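Local structure of ureidoglycolate hydrolase (Arabidopsis thaliana, 4PXE) at residues K398-S401 / H402-E405; G100-D103 / G104-V108; D25-S28 / S29-D32; G19-N22 / Q23-E26; R40-T44 / D45-S49. The protein hydrolyses (S)-ureidoglycolate to glyoxylate, ammonium and carbon dioxide as a manganese-dependent homodimeric amidohydrolase of the peptidase M20 family, acting in plant purine catabolism. All blocks are in the same frame, centred on the assembly; numbering follows the deposited sequence. Where two conformers were deposited one is given.

Contact 1 (K398-S401 / H402-E405); sequences KGYS and HKPE. With MN (manganese (II) ion), chain D.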
loop_
_atom_site.group_PDB
_atom_site.type_symbol
_atom_site.label_atom_id
_atom_site.label_comp_id
_atom_site.label_asym_id
_atom_site.label_seq_id
_atom_site.Cartn_x
_atom_site.Cartn_y
_atom_site.Cartn_z
ATOM N N LYS A 398 -29.178 0.057 9.151
ATOM C CA LYS A 398 -28.524 1.377 9.155
ATOM C C LYS A 398 -27.943 1.805 7.806
ATOM O O LYS A 398 -27.158 2.754 7.725
ATOM C CB LYS A 398 -27.494 1.470 10.284
ATOM C CG LYS A 398 -28.163 1.238 11.636
ATOM C CD LYS A 398 -27.274 1.492 12.819
ATOM C CE LYS A 398 -28.099 1.427 14.100
ATOM N NZ LYS A 398 -29.237 2.378 14.064
ATOM N N GLY A 399 -28.355 1.114 6.748
ATOM C CA GLY A 399 -27.817 1.369 5.428
ATOM C C GLY A 399 -26.402 0.883 5.192
ATOM O O GLY A 399 -25.868 1.098 4.106
ATOM N N TYR A 400 -25.802 0.217 6.176
ATOM C CA TYR A 400 -24.383 -0.133 6.088
ATOM C C TYR A 400 -24.110 -1.040 4.896
ATOM O O TYR A 400 -24.837 -2.008 4.660
ATOM C CB TYR A 400 -23.942 -0.912 7.327
ATOM C CG TYR A 400 -23.988 -0.212 8.663
ATOM C CD1 TYR A 400 -23.692 1.138 8.799
ATOM C CD2 TYR A 400 -24.315 -0.933 9.804
ATOM C CE1 TYR A 400 -23.711 1.750 10.059
ATOM C CE2 TYR A 400 -24.339 -0.338 11.050
ATOM C CZ TYR A 400 -24.039 0.997 11.171
ATOM O OH TYR A 400 -24.079 1.577 12.428
ATOM N N SER A 401 -23.039 -0.748 4.166
ATOM C CA SER A 401 -22.590 -1.636 3.108
ATOM C C SER A 401 -21.097 -1.424 2.858
ATOM O O SER A 401 -20.520 -0.427 3.304
ATOM C CB SER A 401 -23.425 -1.429 1.840
ATOM O OG SER A 401 -23.227 -2.489 0.922
ATOM N N HIS A 402 -20.471 -2.378 2.179
ATOM C CA HIS A 402 -19.021 -2.371 1.949
ATOM C C HIS A 402 -18.233 -2.391 3.255
ATOM O O HIS A 402 -17.138 -1.835 3.356
ATOM C CB HIS A 402 -18.596 -1.192 1.066
ATOM C CG HIS A 402 -18.875 -1.404 -0.384
ATOM N ND1 HIS A 402 -18.540 -0.482 -1.353
ATOM C CD2 HIS A 402 -19.462 -2.437 -1.031
ATOM C CE1 HIS A 402 -18.903 -0.940 -2.536
ATOM N NE2 HIS A 402 -19.461 -2.127 -2.371
ATOM N N LYS A 403 -18.806 -3.063 4.246
ATOM C CA LYS A 403 -18.164 -3.250 5.544
ATOM C C LYS A 403 -18.896 -4.396 6.244
ATOM O O LYS A 403 -20.044 -4.704 5.899
ATOM C CB LYS A 403 -18.148 -1.956 6.376
ATOM C CG LYS A 403 -19.486 -1.289 6.591
ATOM C CD LYS A 403 -19.261 0.021 7.332
ATOM C CE LYS A 403 -20.536 0.823 7.459
ATOM N NZ LYS A 403 -20.252 2.089 8.201
ATOM N N PRO A 404 -18.236 -5.045 7.217
ATOM C CA PRO A 404 -18.805 -6.268 7.797
ATOM C C PRO A 404 -20.077 -6.064 8.622
ATOM O O PRO A 404 -20.742 -7.048 8.937
ATOM C CB PRO A 404 -17.667 -6.802 8.684
ATOM C CG PRO A 404 -16.778 -5.646 8.917
ATOM C CD PRO A 404 -16.848 -4.828 7.661
ATOM N N GLU A 405 -20.390 -4.822 8.970
ATOM C CA GLU A 405 -21.630 -4.493 9.684
ATOM C C GLU A 405 -22.877 -4.592 8.803
ATOM O O GLU A 405 -24.000 -4.534 9.308
ATOM C CB GLU A 405 -21.529 -3.087 10.281
ATOM C CG GLU A 405 -20.533 -2.963 11.434
ATOM C CD GLU A 405 -19.117 -2.590 11.004
ATOM O OE1 GLU A 405 -18.774 -2.624 9.802
ATOM O OE2 GLU A 405 -18.326 -2.233 11.908
HETATM MN MN MN D . -20.708 -3.324 -3.905
HETATM O O HOH W 1 -21.770 -4.019 -5.630
HETATM O O HOH W 2 -21.937 -1.978 -3.744
#
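The ring of Tyr-400 is approached obliquely by Lys-403 CE near CD1 and by Glu-405 CB near CD2, while one face lies against Lys-398 CB, 3.6 Å above the ring plane and over its centre. The other flat group, the imidazole of His-402, is a ligand of the binuclear manganese site of this M20-family enzyme. The whole contact is a loop that follows strand 389-394. Lys-403 CE touches Tyr-400 CD1 at 3.4 Å. Lys-403 CG stands between the backbone N and the carbonyl carbon (chi1 54°), and the chain then runs fully extended, which carries it back to the tyrosine. The ammonium group goes on to the backbone oxygens of Asn-241 and Gly-242 of the second subunit. On the other ortho carbon, Tyr-400 CD2 is 3.6 Å from Glu-405 CB. The carboxylate of Glu-405 leads away, its plane 59° from the ring. Ser-401 OG turns to Glu-406 and to the substrate-binding Gln-211. His-402 ND1 donates to Asn-294 O of the second subunit, and its ring stacks on His-244 of that subunit. With the metal bond at NE2, these two contacts hold the imidazole in place. They also bring the dimer partner into the active site, where glyoxylate touches His-402. The metal-binding atom is His-402 NE2, 2.3 Å from a manganese ion that also takes Asp-103, Glu-138 and two waters.

Contact 2 (G100-D103 / G104-V108); sequences GKYD and GVVGV. With MN (manganese (II) ion), chain C; MN (manganese (II) ion), chain D.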
loop_
_atom_site.group_PDB
_atom_site.type_symbol
_atom_site.label_atom_id
_atom_site.label_comp_id
_atom_site.label_asym_id
_atom_site.label_seq_id
_atom_site.Cartn_x
_atom_site.Cartn_y
_atom_site.Cartn_z
ATOM N N GLY A 100 -19.128 -6.907 3.290
ATOM C CA GLY A 100 -20.164 -7.706 3.930
ATOM C C GLY A 100 -20.554 -8.942 3.137
ATOM O O GLY A 100 -19.940 -9.247 2.112
ATOM N N LYS A 101 -21.600 -9.627 3.607
ATOM C CA LYS A 101 -22.034 -10.917 3.071
ATOM C C LYS A 101 -23.285 -10.827 2.186
ATOM O O LYS A 101 -23.727 -11.835 1.637
ATOM C CB LYS A 101 -22.371 -11.891 4.218
ATOM C CG LYS A 101 -21.336 -12.008 5.330
ATOM C CD LYS A 101 -21.726 -13.094 6.351
ATOM C CE LYS A 101 -23.047 -12.831 7.060
ATOM N NZ LYS A 101 -23.235 -13.790 8.215
ATOM N N TYR A 102 -23.858 -9.633 2.059
ATOM C CA TYR A 102 -25.188 -9.469 1.449
ATOM C C TYR A 102 -25.175 -8.749 0.099
ATOM O O TYR A 102 -26.005 -9.035 -0.773
ATOM C CB TYR A 102 -26.144 -8.758 2.432
ATOM C CG TYR A 102 -26.354 -9.528 3.717
ATOM C CD1 TYR A 102 -27.404 -10.437 3.841
ATOM C CD2 TYR A 102 -25.497 -9.351 4.800
ATOM C CE1 TYR A 102 -27.585 -11.159 5.008
ATOM C CE2 TYR A 102 -25.673 -10.065 5.969
ATOM C CZ TYR A 102 -26.724 -10.964 6.064
ATOM O OH TYR A 102 -26.904 -11.687 7.230
ATOM N N ASP A 103 -24.226 -7.833 -0.069
ATOM C CA ASP A 103 -24.075 -7.102 -1.325
ATOM C C ASP A 103 -23.897 -8.083 -2.482
ATOM O O ASP A 103 -23.014 -8.935 -2.449
ATOM C CB ASP A 103 -22.867 -6.175 -1.189
ATOM C CG ASP A 103 -22.590 -5.392 -2.429
ATOM O OD1 ASP A 103 -23.482 -5.231 -3.270
ATOM O OD2 ASP A 103 -21.456 -4.910 -2.559
ATOM N N GLY A 104 -24.770 -7.992 -3.484
ATOM C CA GLY A 104 -24.736 -8.904 -4.625
ATOM C C GLY A 104 -25.299 -10.294 -4.352
ATOM O O GLY A 104 -26.161 -10.805 -5.088
ATOM N N VAL A 105 -24.795 -10.905 -3.282
ATOM C CA VAL A 105 -25.138 -12.288 -2.964
ATOM C C VAL A 105 -26.646 -12.496 -2.810
ATOM O O VAL A 105 -27.184 -13.492 -3.296
ATOM C CB VAL A 105 -24.392 -12.777 -1.705
ATOM C CG1 VAL A 105 -24.797 -14.196 -1.368
ATOM C CG2 VAL A 105 -22.884 -12.712 -1.924
ATOM N N VAL A 106 -27.336 -11.551 -2.177
ATOM C CA VAL A 106 -28.791 -11.683 -2.028
ATOM C C VAL A 106 -29.508 -11.836 -3.370
ATOM O O VAL A 106 -30.425 -12.655 -3.493
ATOM C CB VAL A 106 -29.401 -10.507 -1.235
ATOM C CG1 VAL A 106 -30.931 -10.539 -1.297
ATOM C CG2 VAL A 106 -28.901 -10.527 0.222
ATOM N N GLY A 107 -29.075 -11.094 -4.389
ATOM C CA GLY A 107 -29.714 -11.189 -5.693
ATOM C C GLY A 107 -29.336 -12.410 -6.511
ATOM O O GLY A 107 -29.978 -12.691 -7.530
ATOM N N VAL A 108 -28.311 -13.143 -6.082
ATOM C CA VAL A 108 -27.941 -14.395 -6.744
ATOM C C VAL A 108 -28.594 -15.586 -6.027
ATOM O O VAL A 108 -29.388 -16.337 -6.623
ATOM C CB VAL A 108 -26.410 -14.585 -6.816
ATOM C CG1 VAL A 108 -26.070 -15.951 -7.421
ATOM C CG2 VAL A 108 -25.760 -13.475 -7.633
HETATM MN MN MN C . -23.795 -4.905 -5.415
HETATM MN MN MN D . -20.708 -3.324 -3.905
HETATM O O HOH W 3 -24.588 -4.476 -7.453
HETATM O O HOH W 1 -21.770 -4.019 -5.630
HETATM O O HOH W 4 -24.164 -2.458 -5.298
HETATM O O HOH W 2 -21.937 -1.978 -3.744
#
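Val-106 N donates to Tyr-102 O at 3.2 Å, nearly straight at 173°, and so ties the loop 100-103 to the first turn of helix 105-120. Between them the chain bends sharply at Gly-104, whose phi is positive (77°). A weak bond from Val-105 N to Asp-103 O, 2.8 Å long, spans this bend, an arrangement that fits a classic gamma turn. The side chains follow the backbone. Val-106 CG2 sits at the edge of the Tyr-102 ring, in its plane, 3.9 Å from Tyr-102 CD1. Both residues also pack on Ile-209 and Met-413. Val-105 rests its CB on Lys-101 O at 3.5 Å. The side chain of Asp-103 leads away from the helix start: its CG is anti to the backbone N (chi1 179°), which directs the carboxylate to the two metals. Asp-103 OD1 binds one manganese ion at 2.2 Å and Asp-103 OD2 the other, also at 2.2 Å. Water 1 bridges the same pair. Glu-406 OE1 accepts from the backbone N of both Tyr-102 and Asp-103, which probably steadies the loop. His-92 and His-208 complete the protein ligands of the first metal, Glu-138 and His-402 those of the second. A carboxylate bridging two metals is characteristic of the M20 dinuclear site.

Contact 3 (D25-S28 / S29-D32); sequences DELS and SFSD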
loop_
_atom_site.group_PDB
_atom_site.type_symbol
_atom_site.label_atom_id
_atom_site.label_comp_id
_atom_site.label_asym_id
_atom_site.label_seq_id
_atom_site.Cartn_x
_atom_site.Cartn_y
_atom_site.Cartn_z
ATOM N N ASP A 25 -24.476 -17.542 4.725
ATOM C CA ASP A 25 -23.367 -17.795 5.640
ATOM C C ASP A 25 -22.339 -18.742 5.026
ATOM O O ASP A 25 -21.137 -18.498 5.131
ATOM C CB ASP A 25 -23.890 -18.364 6.963
ATOM C CG ASP A 25 -24.734 -17.370 7.730
ATOM O OD1 ASP A 25 -24.590 -16.156 7.485
ATOM O OD2 ASP A 25 -25.536 -17.815 8.576
ATOM N N GLU A 26 -22.799 -19.815 4.393
ATOM C CA GLU A 26 -21.878 -20.735 3.732
ATOM C C GLU A 26 -21.058 -20.043 2.649
ATOM O O GLU A 26 -19.833 -20.213 2.585
ATOM C CB GLU A 26 -22.620 -21.952 3.174
ATOM C CG GLU A 26 -23.121 -22.877 4.279
ATOM C CD GLU A 26 -23.813 -24.123 3.767
ATOM O OE1 GLU A 26 -24.063 -24.230 2.547
ATOM O OE2 GLU A 26 -24.120 -25.005 4.602
ATOM N N LEU A 27 -21.713 -19.243 1.815
ATOM C CA LEU A 27 -20.981 -18.541 0.764
ATOM C C LEU A 27 -19.923 -17.584 1.334
ATOM O O LEU A 27 -18.845 -17.415 0.760
ATOM C CB LEU A 27 -21.934 -17.802 -0.176
ATOM C CG LEU A 27 -21.320 -17.468 -1.537
ATOM C CD1 LEU A 27 -21.160 -18.728 -2.382
ATOM C CD2 LEU A 27 -22.145 -16.439 -2.274
ATOM N N SER A 28 -20.221 -16.971 2.476
ATOM C CA SER A 28 -19.301 -16.020 3.087
ATOM C C SER A 28 -18.001 -16.668 3.562
ATOM O O SER A 28 -17.019 -15.964 3.823
ATOM C CB SER A 28 -19.975 -15.278 4.248
ATOM O OG SER A 28 -20.034 -16.074 5.422
ATOM N N SER A 29 -17.994 -17.998 3.673
ATOM C CA SER A 29 -16.773 -18.699 4.080
ATOM C C SER A 29 -15.704 -18.687 2.987
ATOM O O SER A 29 -14.531 -18.902 3.278
ATOM C CB SER A 29 -17.087 -20.140 4.489
ATOM O OG SER A 29 -17.374 -20.946 3.364
ATOM N N PHE A 30 -16.110 -18.442 1.741
ATOM C CA PHE A 30 -15.162 -18.350 0.629
ATOM C C PHE A 30 -14.598 -16.936 0.578
ATOM O O PHE A 30 -15.047 -16.093 -0.192
ATOM C CB PHE A 30 -15.823 -18.730 -0.696
ATOM C CG PHE A 30 -16.477 -20.086 -0.679
ATOM C CD1 PHE A 30 -15.738 -21.222 -0.387
ATOM C CD2 PHE A 30 -17.827 -20.220 -0.947
ATOM C CE1 PHE A 30 -16.340 -22.472 -0.372
ATOM C CE2 PHE A 30 -18.430 -21.460 -0.936
ATOM C CZ PHE A 30 -17.685 -22.589 -0.641
ATOM N N SER A 31 -13.597 -16.697 1.410
ATOM C CA SER A 31 -13.141 -15.342 1.683
ATOM C C SER A 31 -11.660 -15.301 1.998
ATOM O O SER A 31 -11.148 -16.180 2.697
ATOM C CB SER A 31 -13.914 -14.793 2.882
ATOM O OG SER A 31 -13.454 -13.511 3.246
ATOM N N ASP A 32 -10.991 -14.259 1.516
ATOM C CA ASP A 32 -9.595 -14.021 1.872
ATOM C C ASP A 32 -9.440 -13.159 3.128
ATOM O O ASP A 32 -8.325 -12.937 3.599
ATOM C CB ASP A 32 -8.830 -13.416 0.693
ATOM C CG ASP A 32 -8.440 -14.459 -0.337
ATOM O OD1 ASP A 32 -8.085 -15.590 0.063
ATOM O OD2 ASP A 32 -8.501 -14.154 -1.546
#
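Ser-29 OG donates to Glu-26 O at 2.7 Å, in the carbonyl plane. Ser-29 N reaches the same oxygen at 3.1 Å but from above that plane, so Glu-26 O is gripped twice by one residue. One residue on, Phe-30 N donates to Leu-27 O at 3.1 Å, again from above the carbonyl plane. Leu-27 CD1 lies at the edge of the Phe-30 ring, 3.9 Å from Phe-30 CD2, and the two side chains cross at about a right angle. Ser-29 OG stands over one face of that ring. These bonds, each three residues apart, occur as the chain leaves the last turns of helix 17-28, and Phe-30 then forms the centre of an inverse gamma turn. Ser-28 OG also folds back on the helix and donates to Asp-25 O at 2.7 Å, with OG turned between the backbone N and the carbonyl carbon (chi1 78°). Ser-31 CB packs on Ser-28 O at 3.4 Å. Further out, Leu-27 is buried against Ala-50, Tyr-53 and Ile-93. Arg-40 NH1 donates to Phe-30 O, and Ser-31 OG bonds to Ala-33 O and accepts from Thr-39 N, so the exit loop is held against strand 38-40. The helix side is anchored by Glu-26 OE1 to Tyr-53 OH and by a salt bridge from Asp-25 to Lys-101.

Contact 4 (G19-N22 / Q23-E26); sequences GLQN and QIDE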
loop_
_atom_site.group_PDB
_atom_site.type_symbol
_atom_site.label_atom_id
_atom_site.label_comp_id
_atom_site.label_asym_id
_atom_site.label_seq_id
_atom_site.Cartn_x
_atom_site.Cartn_y
_atom_site.Cartn_z
ATOM N N GLY A 19 -33.088 -21.249 5.553
ATOM C CA GLY A 19 -32.263 -21.953 4.582
ATOM C C GLY A 19 -31.474 -20.988 3.713
ATOM O O GLY A 19 -30.274 -21.188 3.451
ATOM N N LEU A 20 -32.137 -19.927 3.273
ATOM C CA LEU A 20 -31.455 -18.883 2.516
ATOM C C LEU A 20 -30.354 -18.215 3.358
ATOM O O LEU A 20 -29.248 -17.970 2.873
ATOM C CB LEU A 20 -32.466 -17.850 2.005
ATOM C CG LEU A 20 -31.921 -16.670 1.193
ATOM C CD1 LEU A 20 -31.102 -17.167 -0.000
ATOM C CD2 LEU A 20 -33.080 -15.799 0.729
ATOM N N GLN A 21 -30.644 -17.944 4.628
ATOM C CA GLN A 21 -29.624 -17.405 5.519
ATOM C C GLN A 21 -28.420 -18.329 5.628
ATOM O O GLN A 21 -27.276 -17.873 5.619
ATOM C CB GLN A 21 -30.181 -17.128 6.920
ATOM C CG GLN A 21 -29.125 -16.568 7.851
ATOM C CD GLN A 21 -28.672 -15.215 7.397
ATOM O OE1 GLN A 21 -29.491 -14.404 6.963
ATOM N NE2 GLN A 21 -27.374 -14.960 7.472
ATOM N N ASN A 22 -28.680 -19.628 5.746
ATOM C CA ASN A 22 -27.601 -20.598 5.833
ATOM C C ASN A 22 -26.722 -20.563 4.582
ATOM O O ASN A 22 -25.503 -20.689 4.679
ATOM C CB ASN A 22 -28.149 -22.007 6.083
ATOM C CG ASN A 22 -28.785 -22.151 7.455
ATOM O OD1 ASN A 22 -28.588 -21.314 8.339
ATOM N ND2 ASN A 22 -29.547 -23.224 7.641
ATOM N N GLN A 23 -27.341 -20.375 3.415
ATOM C CA GLN A 23 -26.576 -20.267 2.169
ATOM C C GLN A 23 -25.722 -18.998 2.128
ATOM O O GLN A 23 -24.576 -19.026 1.673
ATOM C CB GLN A 23 -27.503 -20.346 0.962
ATOM C CG GLN A 23 -28.144 -21.722 0.822
ATOM C CD GLN A 23 -29.169 -21.798 -0.292
ATOM O OE1 GLN A 23 -29.723 -20.783 -0.723
ATOM N NE2 GLN A 23 -29.430 -23.006 -0.763
ATOM N N ILE A 24 -26.274 -17.894 2.627
ATOM C CA ILE A 24 -25.530 -16.643 2.737
ATOM C C ILE A 24 -24.293 -16.860 3.603
ATOM O O ILE A 24 -23.191 -16.451 3.251
ATOM C CB ILE A 24 -26.417 -15.510 3.325
ATOM C CG1 ILE A 24 -27.481 -15.078 2.309
ATOM C CG2 ILE A 24 -25.578 -14.313 3.761
ATOM C CD1 ILE A 24 -27.018 -13.990 1.364
ATOM N N ASP A 25 -24.476 -17.542 4.725
ATOM C CA ASP A 25 -23.367 -17.795 5.640
ATOM C C ASP A 25 -22.339 -18.742 5.026
ATOM O O ASP A 25 -21.137 -18.498 5.131
ATOM C CB ASP A 25 -23.890 -18.364 6.963
ATOM C CG ASP A 25 -24.734 -17.370 7.730
ATOM O OD1 ASP A 25 -24.590 -16.156 7.485
ATOM O OD2 ASP A 25 -25.536 -17.815 8.576
ATOM N N GLU A 26 -22.799 -19.815 4.393
ATOM C CA GLU A 26 -21.878 -20.735 3.732
ATOM C C GLU A 26 -21.058 -20.043 2.649
ATOM O O GLU A 26 -19.833 -20.213 2.585
ATOM C CB GLU A 26 -22.620 -21.952 3.174
ATOM C CG GLU A 26 -23.121 -22.877 4.279
ATOM C CD GLU A 26 -23.813 -24.123 3.767
ATOM O OE1 GLU A 26 -24.063 -24.230 2.547
ATOM O OE2 GLU A 26 -24.120 -25.005 4.602
#
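Gln-21 and Asp-25, with Leu-20 and Gln-23, meet within a single alpha helix, 17-28, which packs on helices 45-60, 105-120 and 410-429. Regular bonds four residues apart hold it: Gln-23 N to Gly-19 O, Ile-24 N to Leu-20 O, Asp-25 N to Gln-21 O and Glu-26 N to Asn-22 O. One turn apart, Gln-21 NE2 donates weakly to Asp-25 OD1 at 3.0 Å with a bent angle of 134°. The glutamine starts anti to its own N but bends at chi2 (66°), which turns the amide toward the carboxylate of Asp-25. The two planes are 55° apart. Gln-21 NE2 also has a weak bond to Tyr-102 OH, which ties this polar strip to the metal-site loop. Gln-23 lies along the turn before it, with Gln-23 CG 3.4 Å from Gly-19 O. Its extended chain brings Gln-23 OE1 to 3.9 Å from Leu-20 CD1, where the side chains cross at about a right angle. Leu-20 and Ile-24 are buried. Leu-20 packs on Met-413 and Val-417, Ile-24 on Val-105 and Val-106. Ile-24 CG1 touches Leu-20 O at 3.4 Å, and Ile-24 CG2 stands 4.2 Å from Gln-21 NE2.

Contact 5 (R40-T44 / D45-S49); sequences RVLYT and DKDVS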
loop_
_atom_site.group_PDB
_atom_site.type_symbol
_atom_site.label_atom_id
_atom_site.label_comp_id
_atom_site.label_asym_id
_atom_site.label_seq_id
_atom_site.Cartn_x
_atom_site.Cartn_y
_atom_site.Cartn_z
ATOM N N ARG A 40 -13.532 -11.234 -1.691
ATOM C CA ARG A 40 -13.591 -12.267 -2.725
ATOM C C ARG A 40 -13.458 -11.642 -4.095
ATOM O O ARG A 40 -14.395 -11.043 -4.620
ATOM C CB ARG A 40 -14.871 -13.102 -2.614
ATOM C CG ARG A 40 -14.916 -14.229 -3.633
ATOM C CD ARG A 40 -15.981 -15.257 -3.284
ATOM N NE ARG A 40 -17.314 -14.668 -3.207
ATOM C CZ ARG A 40 -18.083 -14.682 -2.119
ATOM N NH1 ARG A 40 -17.663 -15.247 -0.990
ATOM N NH2 ARG A 40 -19.285 -14.127 -2.162
ATOM N N VAL A 41 -12.269 -11.785 -4.669
ATOM C CA VAL A 41 -11.908 -11.070 -5.874
ATOM C C VAL A 41 -11.981 -11.949 -7.116
ATOM O O VAL A 41 -11.632 -13.136 -7.080
ATOM C CB VAL A 41 -10.487 -10.475 -5.708
ATOM C CG1 VAL A 41 -10.067 -9.721 -6.951
ATOM C CG2 VAL A 41 -10.457 -9.564 -4.489
ATOM N N LEU A 42 -12.476 -11.344 -8.196
ATOM C CA LEU A 42 -12.570 -11.954 -9.518
ATOM C C LEU A 42 -11.399 -12.872 -9.867
ATOM O O LEU A 42 -10.246 -12.451 -9.814
ATOM C CB LEU A 42 -12.685 -10.845 -10.573
ATOM C CG LEU A 42 -12.622 -11.226 -12.051
ATOM C CD1 LEU A 42 -13.739 -12.202 -12.391
ATOM C CD2 LEU A 42 -12.725 -9.987 -12.900
ATOM N N TYR A 43 -11.742 -14.122 -10.199
ATOM C CA TYR A 43 -10.833 -15.164 -10.710
ATOM C C TYR A 43 -9.846 -15.763 -9.701
ATOM O O TYR A 43 -9.036 -16.613 -10.067
ATOM C CB TYR A 43 -10.081 -14.713 -11.975
ATOM C CG TYR A 43 -10.924 -14.395 -13.196
ATOM C CD1 TYR A 43 -12.084 -15.108 -13.491
ATOM C CD2 TYR A 43 -10.536 -13.389 -14.073
ATOM C CE1 TYR A 43 -12.836 -14.808 -14.624
ATOM C CE2 TYR A 43 -11.269 -13.080 -15.196
ATOM C CZ TYR A 43 -12.420 -13.795 -15.481
ATOM O OH TYR A 43 -13.141 -13.463 -16.610
ATOM N N THR A 44 -9.892 -15.332 -8.442
ATOM C CA THR A 44 -9.090 -15.978 -7.415
ATOM C C THR A 44 -9.688 -17.325 -7.024
ATOM O O THR A 44 -10.801 -17.668 -7.428
ATOM C CB THR A 44 -8.984 -15.117 -6.156
ATOM O OG1 THR A 44 -10.299 -14.929 -5.613
ATOM C CG2 THR A 44 -8.356 -13.754 -6.483
ATOM N N ASP A 45 -8.945 -18.081 -6.219
ATOM C CA ASP A 45 -9.417 -19.375 -5.735
ATOM C C ASP A 45 -10.745 -19.280 -4.968
ATOM O O ASP A 45 -11.631 -20.121 -5.149
ATOM C CB ASP A 45 -8.336 -20.096 -4.912
ATOM C CG ASP A 45 -7.980 -19.370 -3.629
ATOM O OD1 ASP A 45 -8.123 -18.130 -3.566
ATOM O OD2 ASP A 45 -7.542 -20.050 -2.674
ATOM N N LYS A 46 -10.890 -18.250 -4.137
ATOM C CA LYS A 46 -12.144 -18.040 -3.407
ATOM C C LYS A 46 -13.313 -17.780 -4.360
ATOM O O LYS A 46 -14.419 -18.275 -4.136
ATOM C CB LYS A 46 -12.007 -16.883 -2.407
ATOM C CG LYS A 46 -10.855 -17.029 -1.410
ATOM C CD LYS A 46 -10.896 -18.383 -0.717
ATOM C CE LYS A 46 -9.811 -18.493 0.354
ATOM N NZ LYS A 46 -8.451 -18.330 -0.217
ATOM N N ASP A 47 -13.073 -17.002 -5.414
ATOM C CA ASP A 47 -14.089 -16.754 -6.435
ATOM C C ASP A 47 -14.512 -18.055 -7.110
ATOM O O ASP A 47 -15.706 -18.312 -7.291
ATOM C CB ASP A 47 -13.569 -15.766 -7.485
ATOM C CG ASP A 47 -14.612 -15.405 -8.538
ATOM O OD1 ASP A 47 -15.800 -15.257 -8.190
ATOM O OD2 ASP A 47 -14.245 -15.254 -9.720
ATOM N N VAL A 48 -13.528 -18.878 -7.471
ATOM C CA VAL A 48 -13.806 -20.158 -8.111
ATOM C C VAL A 48 -14.661 -21.066 -7.208
ATOM O O VAL A 48 -15.618 -21.689 -7.672
ATOM C CB VAL A 48 -12.496 -20.864 -8.562
ATOM C CG1 VAL A 48 -12.792 -22.289 -9.054
ATOM C CG2 VAL A 48 -11.804 -20.057 -9.651
ATOM N N SER A 49 -14.332 -21.118 -5.920
ATOM C CA SER A 49 -15.121 -21.893 -4.958
ATOM C C SER A 49 -16.568 -21.402 -4.869
ATOM O O SER A 49 -17.510 -22.201 -4.823
ATOM C CB SER A 49 -14.474 -21.851 -3.575
ATOM O OG SER A 49 -13.229 -22.523 -3.585
HETATM O O HOH W 5 -16.877 -14.190 -6.188
#
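Asp-45 opens the helix, and its OD1 lies 4.1 Å from Thr-44 CB. Its carboxylate forms a salt bridge with the next residue, Lys-46, whose NZ is 3.1 Å from Asp-45 OD2. Lys-46 NZ has a second carboxylate partner in Asp-32. Arg-40 CD lies 3.5 Å from Lys-46 O. Asp-47 points back into the loop. Its CG is anti to the backbone N (chi1 -177°), and Asp-47 OD2 accepts from Tyr-43 N at 2.8 Å, on the anti side of the carboxylate and 31° out of its plane. Asp-47 OD2 is also paired with Arg-51. Asp-47 N gives a weak bond of 3.5 Å to Thr-44 OG1, which makes Thr-44 the N-cap of helix 45-60. That hydroxyl, Thr-44 OG1, donates in turn to Val-41 O at 2.7 Å, on a lone pair. Val-41 O takes Thr-44 N as well, across the type II beta turn from Val-41 to Thr-44. Asp-47 OD1 receives a bond from water 5, which accepts weakly from Arg-40 NE at the guanidinium edge. Arg-40 NH2 goes on to Ile-93 O. Val-48 N closes the first helical turn on Thr-44 O at 3.0 Å, and Val-48 CG2 touches that oxygen too. Ser-49 N then bonds to Asp-45 O, the next bond along the helix.

In the fold
Contacts 1 and 2 meet at the active site, their centres about 12 Å apart: His-402 NE2 and Asp-103 OD2, 3.4 Å apart, bind the same manganese ion, and waters 1 and 2 belong to both. The other three lie farther from the metals. Contacts 3 and 4 both use helix 17-28, contact 3 at its end and the loop beyond, and share Asp-25 and Glu-26. Lys-101 NZ of contact 2 reaches Asp-25 OD1 at 2.8 Å, while Val-105 CG1 packs on Ile-24 CD1 at 3.5 Å. Contact 5 joins contact 3 through Asp-32 OD1 and Lys-46 NZ, 2.8 Å apart. The nearest side-chain atom of Leu-27 is about 12 Å from the nearer manganese.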